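Local coordinates for protein putative tryptophan halogenase (Xanthomonas campestris pv. campestris, PDB 6Y1W) that probably acts as a flavin-dependent halogenase that uses bound FAD, with a likely monooxygenase-type chemistry, at residues Q184-D196 and A203-G215. Residues are numbered along the deposited sequence; the frame is centred on the assembly and turned at random.
Sequences QRIEGRIGSVQTD and AALVLDDGTRIEG. With BU9 (Meso-2,3-Butanediol), chain M.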
ATOM      1  N   GLN A 184      19.834 -20.282 -22.740  1.00 16.23           N
ATOM      2  CA  GLN A 184      20.058 -20.893 -24.037  1.00 19.67           C
ATOM      3  C   GLN A 184      19.123 -20.233 -25.043  1.00 20.93           C
ATOM      4  O   GLN A 184      17.904 -20.319 -24.885  1.00 22.95           O
ATOM      5  CB  GLN A 184      19.773 -22.395 -23.973  1.00 22.28           C
ATOM      6  CG  GLN A 184      19.858 -23.068 -25.346  1.00 39.88           C
ATOM      7  CD  GLN A 184      19.538 -24.561 -25.309  1.00 66.25           C
ATOM      8  OE1 GLN A 184      19.766 -25.270 -26.291  1.00 45.62           O
ATOM      9  NE2 GLN A 184      19.000 -25.042 -24.181  1.00 61.07           N
ATOM     10  N   ARG A 185      19.682 -19.598 -26.074  1.00 20.30           N
ATOM     11  CA  ARG A 185      18.875 -18.961 -27.108  1.00 18.57           C
ATOM     12  C   ARG A 185      18.723 -19.925 -28.279  1.00 22.53           C
ATOM     13  O   ARG A 185      19.707 -20.532 -28.712  1.00 22.69           O
ATOM     14  CB  ARG A 185      19.507 -17.653 -27.576  1.00 20.01           C
ATOM     15  CG  ARG A 185      18.685 -16.946 -28.638  1.00 22.68           C
ATOM     16  CD  ARG A 185      19.413 -15.706 -29.114  1.00 21.82           C
ATOM     17  NE  ARG A 185      18.684 -14.991 -30.155  1.00 23.45           N
ATOM     18  CZ  ARG A 185      18.915 -15.083 -31.462  1.00 26.30           C
ATOM     19  NH1 ARG A 185      19.864 -15.897 -31.931  1.00 27.66           N
ATOM     20  NH2 ARG A 185      18.182 -14.366 -32.303  1.00 24.79           N
ATOM     21  N   ILE A 186      17.487 -20.115 -28.742  1.00 19.20           N
ATOM     22  CA  ILE A 186      17.200 -20.915 -29.933  1.00 22.35           C
ATOM     23  C   ILE A 186      16.518 -19.998 -30.947  1.00 30.71           C
ATOM     24  O   ILE A 186      15.473 -19.405 -30.649  1.00 23.80           O
ATOM     25  CB  ILE A 186      16.322 -22.136 -29.613  1.00 21.78           C
ATOM     26  CG1 ILE A 186      16.983 -23.025 -28.548  1.00 20.98           C
ATOM     27  CG2 ILE A 186      16.012 -22.943 -30.887  1.00 25.90           C
ATOM     28  CD1 ILE A 186      16.189 -24.267 -28.206  1.00 28.56           C
ATOM     29  N   GLU A 187      17.141 -19.820 -32.118  1.00 25.96           N
ATOM     30  CA  GLU A 187      16.588 -18.959 -33.158  1.00 24.51           C
ATOM     31  C   GLU A 187      15.609 -19.774 -33.990  1.00 28.17           C
ATOM     32  O   GLU A 187      15.895 -20.926 -34.342  1.00 27.88           O
ATOM     33  CB  GLU A 187      17.680 -18.382 -34.061  1.00 25.50           C
ATOM     34  CG  GLU A 187      17.213 -17.212 -34.956  1.00 25.94           C
ATOM     35  CD  GLU A 187      16.372 -17.643 -36.161  1.00 38.96           C
ATOM     36  OE1 GLU A 187      16.599 -18.759 -36.682  1.00 35.96           O
ATOM     37  OE2 GLU A 187      15.483 -16.862 -36.592  1.00 35.61           O
ATOM     38  N   GLY A 188      14.437 -19.223 -34.239  1.00 21.64           N
ATOM     39  CA  GLY A 188      13.501 -19.938 -35.079  1.00 31.95           C
ATOM     40  C   GLY A 188      12.074 -19.497 -34.865  1.00 35.12           C
ATOM     41  O   GLY A 188      11.772 -18.612 -34.061  1.00 28.69           O
ATOM     42  N   ARG A 189      11.190 -20.174 -35.582  1.00 30.19           N
ATOM     43  CA  ARG A 189       9.774 -19.867 -35.515  1.00 35.30           C
ATOM     44  C   ARG A 189       9.009 -21.055 -34.966  1.00 28.41           C
ATOM     45  O   ARG A 189       9.183 -22.194 -35.413  1.00 31.18           O
ATOM     46  CB  ARG A 189       9.226 -19.483 -36.897  1.00 34.00           C
ATOM     47  CG  ARG A 189       9.874 -18.232 -37.440  1.00 54.36           C
ATOM     48  CD  ARG A 189       9.597 -18.022 -38.918  1.00 71.67           C
ATOM     49  NE  ARG A 189       8.442 -17.155 -39.166  1.00 84.31           N
ATOM     50  CZ  ARG A 189       8.302 -15.909 -38.711  1.00 78.07           C
ATOM     51  NH1 ARG A 189       9.247 -15.340 -37.974  1.00 56.06           N
ATOM     52  NH2 ARG A 189       7.207 -15.219 -39.006  1.00 76.76           N
ATOM     53  N   ILE A 190       8.083 -20.751 -34.075  1.00 29.15           N
ATOM     54  CA  ILE A 190       7.259 -21.774 -33.449  1.00 26.81           C
ATOM     55  C   ILE A 190       6.200 -22.204 -34.464  1.00 26.23           C
ATOM     56  O   ILE A 190       5.415 -21.381 -34.943  1.00 36.72           O
ATOM     57  CB  ILE A 190       6.618 -21.246 -32.157  1.00 29.96           C
ATOM     58  CG1 ILE A 190       7.688 -20.874 -31.133  1.00 31.63           C
ATOM     59  CG2 ILE A 190       5.709 -22.283 -31.539  1.00 28.73           C
ATOM     60  CD1 ILE A 190       7.114 -20.131 -29.950  1.00 28.47           C
ATOM     61  N   GLY A 191       6.196 -23.487 -34.809  1.00 32.48           N
ATOM     62  CA  GLY A 191       5.197 -24.031 -35.716  1.00 31.45           C
ATOM     63  C   GLY A 191       3.963 -24.587 -35.027  1.00 40.86           C
ATOM     64  O   GLY A 191       2.860 -24.517 -35.580  1.00 42.65           O
ATOM     65  N   SER A 192       4.124 -25.147 -33.829  1.00 35.17           N
ATOM     66  CA  SER A 192       2.974 -25.637 -33.080  1.00 30.78           C
ATOM     67  C   SER A 192       3.304 -25.692 -31.591  1.00 31.82           C
ATOM     68  O   SER A 192       4.473 -25.681 -31.188  1.00 33.30           O
ATOM     69  CB  SER A 192       2.519 -27.004 -33.596  1.00 35.96           C
ATOM     70  OG  SER A 192       3.498 -27.996 -33.380  1.00 38.95           O
ATOM     71  N   VAL A 193       2.244 -25.711 -30.782  1.00 30.27           N
ATOM     72  CA  VAL A 193       2.335 -25.819 -29.334  1.00 26.42           C
ATOM     73  C   VAL A 193       1.630 -27.099 -28.916  1.00 31.28           C
ATOM     74  O   VAL A 193       0.457 -27.297 -29.252  1.00 39.78           O
ATOM     75  CB  VAL A 193       1.702 -24.600 -28.651  1.00 27.30           C
ATOM     76  CG1 VAL A 193       1.890 -24.669 -27.150  1.00 23.35           C
ATOM     77  CG2 VAL A 193       2.289 -23.314 -29.236  1.00 25.92           C
ATOM     78  N   GLN A 194       2.326 -27.948 -28.166  1.00 25.26           N
ATOM     79  CA  GLN A 194       1.778 -29.219 -27.701  1.00 29.61           C
ATOM     80  C   GLN A 194       1.325 -29.072 -26.263  1.00 36.80           C
ATOM     81  O   GLN A 194       2.014 -28.468 -25.440  1.00 31.65           O
ATOM     82  CB  GLN A 194       2.809 -30.341 -27.794  1.00 32.53           C
ATOM     83  CG  GLN A 194       3.412 -30.494 -29.168  1.00 49.11           C
ATOM     84  CD  GLN A 194       4.192 -31.783 -29.321  1.00 53.99           C
ATOM     85  OE1 GLN A 194       4.940 -32.179 -28.422  1.00 43.36           O
ATOM     86  NE2 GLN A 194       4.042 -32.432 -30.472  1.00 49.64           N
ATOM     87  N   THR A 195       0.153 -29.610 -25.966  1.00 26.86           N
ATOM     88  CA  THR A 195      -0.391 -29.549 -24.627  1.00 23.91           C
ATOM     89  C   THR A 195      -0.521 -30.958 -24.079  1.00 32.26           C
ATOM     90  O   THR A 195      -0.563 -31.939 -24.834  1.00 33.36           O
ATOM     91  CB  THR A 195      -1.750 -28.848 -24.583  1.00 27.78           C
ATOM     92  OG1 THR A 195      -2.639 -29.475 -25.513  1.00 30.90           O
ATOM     93  CG2 THR A 195      -1.606 -27.365 -24.939  1.00 27.14           C
ATOM     94  N   ASP A 196      -0.638 -31.039 -22.763  1.00 29.93           N
ATOM     95  CA  ASP A 196      -0.805 -32.323 -22.108  1.00 31.23           C
ATOM     96  C   ASP A 196      -2.242 -32.779 -22.290  1.00 46.94           C
ATOM     97  O   ASP A 196      -3.172 -31.986 -22.154  1.00 35.26           O
ATOM     98  CB  ASP A 196      -0.473 -32.217 -20.619  1.00 37.81           C
ATOM     99  CG  ASP A 196      -0.717 -33.528 -19.859  1.00 47.14           C
ATOM    100  OD1 ASP A 196       0.199 -34.375 -19.817  1.00 56.26           O
ATOM    101  OD2 ASP A 196      -1.825 -33.713 -19.303  1.00 49.21           O
ATOM    102  N   ALA A 203       3.002 -28.470 -22.964  1.00 26.68           N
ATOM    103  CA  ALA A 203       4.052 -29.480 -22.833  1.00 25.23           C
ATOM    104  C   ALA A 203       5.346 -29.121 -23.560  1.00 23.61           C
ATOM    105  O   ALA A 203       6.436 -29.390 -23.042  1.00 24.31           O
ATOM    106  CB  ALA A 203       3.549 -30.835 -23.351  1.00 30.75           C
ATOM    107  N   ALA A 204       5.262 -28.521 -24.746  1.00 23.79           N
ATOM    108  CA  ALA A 204       6.461 -28.253 -25.527  1.00 24.09           C
ATOM    109  C   ALA A 204       6.112 -27.306 -26.655  1.00 25.86           C
ATOM    110  O   ALA A 204       4.956 -27.222 -27.080  1.00 29.23           O
ATOM    111  CB  ALA A 204       7.063 -29.541 -26.112  1.00 28.17           C
ATOM    112  N   LEU A 205       7.133 -26.627 -27.160  1.00 20.69           N
ATOM    113  CA  LEU A 205       7.012 -25.904 -28.414  1.00 22.44           C
ATOM    114  C   LEU A 205       7.671 -26.735 -29.505  1.00 29.23           C
ATOM    115  O   LEU A 205       8.623 -27.486 -29.246  1.00 32.05           O
ATOM    116  CB  LEU A 205       7.678 -24.527 -28.364  1.00 21.17           C
ATOM    117  CG  LEU A 205       7.345 -23.669 -27.142  1.00 22.16           C
ATOM    118  CD1 LEU A 205       8.196 -22.412 -27.213  1.00 25.72           C
ATOM    119  CD2 LEU A 205       5.848 -23.318 -27.056  1.00 23.78           C
ATOM    120  N   VAL A 206       7.114 -26.655 -30.711  1.00 26.86           N
ATOM    121  CA  VAL A 206       7.704 -27.308 -31.872  1.00 24.29           C
ATOM    122  C   VAL A 206       8.016 -26.245 -32.911  1.00 30.28           C
ATOM    123  O   VAL A 206       7.110 -25.527 -33.356  1.00 34.66           O
ATOM    124  CB  VAL A 206       6.793 -28.399 -32.450  1.00 35.98           C
ATOM    125  CG1 VAL A 206       7.524 -29.084 -33.602  1.00 35.72           C
ATOM    126  CG2 VAL A 206       6.434 -29.420 -31.367  1.00 35.87           C
ATOM    127  N   LEU A 207       9.295 -26.130 -33.283  1.00 25.89           N
ATOM    128  CA  LEU A 207       9.719 -25.127 -34.249  1.00 33.77           C
ATOM    129  C   LEU A 207       9.443 -25.588 -35.678  1.00 39.79           C
ATOM    130  O   LEU A 207       9.122 -26.752 -35.939  1.00 39.70           O
ATOM    131  CB  LEU A 207      11.210 -24.804 -34.100  1.00 29.80           C
ATOM    132  CG  LEU A 207      11.658 -24.376 -32.693  1.00 34.57           C
ATOM    133  CD1 LEU A 207      13.103 -23.909 -32.695  1.00 35.63           C
ATOM    134  CD2 LEU A 207      10.751 -23.290 -32.133  1.00 32.16           C
ATOM    135  N   ASP A 208       9.627 -24.659 -36.622  1.00 40.84           N
ATOM    136  CA  ASP A 208       9.344 -24.984 -38.014  1.00 42.39           C
ATOM    137  C   ASP A 208      10.271 -26.060 -38.564  1.00 48.09           C
ATOM    138  O   ASP A 208       9.913 -26.716 -39.545  1.00 53.54           O
ATOM    139  CB  ASP A 208       9.483 -23.732 -38.885  1.00 42.26           C
ATOM    140  CG  ASP A 208       8.281 -22.817 -38.796  1.00 56.28           C
ATOM    141  OD1 ASP A 208       7.234 -23.240 -38.245  1.00 44.09           O
ATOM    142  OD2 ASP A 208       8.389 -21.669 -39.289  1.00 48.63           O
ATOM    143  N   ASP A 209      11.400 -26.324 -37.913  1.00 51.58           N
ATOM    144  CA  ASP A 209      12.324 -27.361 -38.350  1.00 46.11           C
ATOM    145  C   ASP A 209      12.137 -28.657 -37.584  1.00 48.11           C
ATOM    146  O   ASP A 209      12.960 -29.568 -37.713  1.00 59.66           O
ATOM    147  CB  ASP A 209      13.771 -26.872 -38.219  1.00 52.48           C
ATOM    148  CG  ASP A 209      14.162 -26.548 -36.777  1.00 62.45           C
ATOM    149  OD1 ASP A 209      13.412 -26.917 -35.843  1.00 45.63           O
ATOM    150  OD2 ASP A 209      15.219 -25.907 -36.574  1.00 59.42           O
ATOM    151  N   GLY A 210      11.096 -28.751 -36.763  1.00 40.50           N
ATOM    152  CA  GLY A 210      10.848 -29.956 -36.013  1.00 45.79           C
ATOM    153  C   GLY A 210      11.465 -29.992 -34.637  1.00 44.03           C
ATOM    154  O   GLY A 210      11.237 -30.963 -33.903  1.00 34.80           O
ATOM    155  N   THR A 211      12.217 -28.965 -34.249  1.00 37.30           N
ATOM    156  CA  THR A 211      12.855 -28.979 -32.940  1.00 30.43           C
ATOM    157  C   THR A 211      11.772 -28.904 -31.879  1.00 29.49           C
ATOM    158  O   THR A 211      10.913 -28.023 -31.929  1.00 33.63           O
ATOM    159  CB  THR A 211      13.810 -27.793 -32.801  1.00 45.69           C
ATOM    160  OG1 THR A 211      14.829 -27.865 -33.805  1.00 47.68           O
ATOM    161  CG2 THR A 211      14.450 -27.777 -31.426  1.00 38.68           C
ATOM    162  N   ARG A 212      11.783 -29.863 -30.961  1.00 30.88           N
ATOM    163  CA  ARG A 212      10.848 -29.919 -29.841  1.00 29.20           C
ATOM    164  C   ARG A 212      11.530 -29.375 -28.588  1.00 36.42           C
ATOM    165  O   ARG A 212      12.598 -29.864 -28.207  1.00 35.23           O
ATOM    166  CB  ARG A 212      10.375 -31.357 -29.622  1.00 40.96           C
ATOM    167  CG  ARG A 212       9.285 -31.505 -28.599  1.00 41.90           C
ATOM    168  CD  ARG A 212       8.545 -32.828 -28.784  1.00 42.78           C
ATOM    169  NE  ARG A 212       7.443 -32.924 -27.843  1.00 39.08           N
ATOM    170  CZ  ARG A 212       7.596 -33.291 -26.581  1.00 33.71           C
ATOM    171  NH1 ARG A 212       8.803 -33.606 -26.128  1.00 40.64           N
ATOM    172  NH2 ARG A 212       6.549 -33.345 -25.773  1.00 47.23           N
ATOM    173  N   ILE A 213      10.946 -28.342 -27.981  1.00 26.43           N
ATOM    174  CA  ILE A 213      11.468 -27.750 -26.748  1.00 23.94           C
ATOM    175  C   ILE A 213      10.465 -27.992 -25.626  1.00 27.79           C
ATOM    176  O   ILE A 213       9.391 -27.375 -25.598  1.00 25.12           O
ATOM    177  CB  ILE A 213      11.766 -26.256 -26.910  1.00 28.08           C
ATOM    178  CG1 ILE A 213      12.656 -26.067 -28.146  1.00 32.01           C
ATOM    179  CG2 ILE A 213      12.400 -25.668 -25.584  1.00 24.11           C
ATOM    180  CD1 ILE A 213      12.536 -24.767 -28.804  1.00 32.75           C
ATOM    181  N   GLU A 214      10.818 -28.873 -24.701  1.00 23.35           N
ATOM    182  CA  GLU A 214       9.976 -29.195 -23.562  1.00 20.80           C
ATOM    183  C   GLU A 214      10.213 -28.181 -22.451  1.00 24.86           C
ATOM    184  O   GLU A 214      11.273 -27.556 -22.371  1.00 26.34           O
ATOM    185  CB  GLU A 214      10.284 -30.598 -23.025  1.00 30.52           C
ATOM    186  CG  GLU A 214       9.594 -31.722 -23.783  1.00 35.62           C
ATOM    187  CD  GLU A 214       9.798 -33.106 -23.164  1.00 48.22           C
ATOM    188  OE1 GLU A 214      10.543 -33.247 -22.164  1.00 40.98           O
ATOM    189  OE2 GLU A 214       9.191 -34.062 -23.690  1.00 58.11           O
ATOM    190  N   GLY A 215       9.213 -28.009 -21.598  1.00 21.60           N
ATOM    191  CA  GLY A 215       9.415 -27.166 -20.431  1.00 19.34           C
ATOM    192  C   GLY A 215       8.354 -27.419 -19.388  1.00 23.44           C
ATOM    193  O   GLY A 215       7.356 -28.113 -19.621  1.00 20.40           O
TER
HETATM  194  C03 BU9 M 611       6.822 -15.602 -32.961  0.81 31.37           C
HETATM  195  C04 BU9 M 611       7.906 -16.622 -33.337  0.81 30.05           C
HETATM  196  O06 BU9 M 611       7.347 -17.909 -33.268  0.81 36.41           O
HETATM  197  C05 BU9 M 611       9.126 -16.514 -32.409  0.81 37.91           C
HETATM  198  C01 BU9 M 611       9.652 -15.074 -32.379  0.81 25.17           C
HETATM  199  O6  BU9 M 611       8.805 -16.919 -31.095  0.81 38.91           O
HETATM  200  O   HOH W   1      15.116 -22.712 -36.113  1.00 43.56           O
HETATM  201  O   HOH W   2      12.205 -22.829 -36.976  1.00 40.99           O
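Ile186 and Ile213 meet tip to tip, CD1 to CD1 at 3.7 Å, while Ile186 turns its CG2 branch to Leu207 CD1 at 3.6 Å. On the same apolar face Ile190 stretches CD1 across Leu205 CD1, and Val193 lies alongside Leu205. Strands 18-22 and 44-49 back this layer; helix 227-232 covers its Val193/Leu205 end. Strands 190-195 and 203-207 pair antiparallel with a classic bulge at each end: Val206 O accepts from both Gly191 N (2.7 Å) and Ser192 N (3.0 Å), each in the carbonyl plane, and Ala203 and Ala204 both face Gln194. Asp208 N donates to Arg189 O at 2.8 Å, tying the type I turn 207-210 to the strand. On the other face Gln194, CG anti to its carbonyl carbon (chi1 -54°), runs out over Val206 CG2 and offers OE1 to Arg212 NE at 2.7 Å. That bond is nearly straight (169°) and lies in the guanidinium plane, which the amide meets at 60°. Arg212 NH1 also salt-bridges Glu214 OE2, and Glu214 pairs further with Arg18. At the pocket end Ile190 N donates to O06 of the bound butanediol (3.0 Å). Strand 184-187 thus extends the parallel sheet beside 44-49, while 190-195, 203-207 and 212-214 pack across it, consistent with the beta meander of FAD-binding Rossmann-type domains: apolar branches face the sheet, and amide and carboxylate fix the Arg212 guanidinium outside.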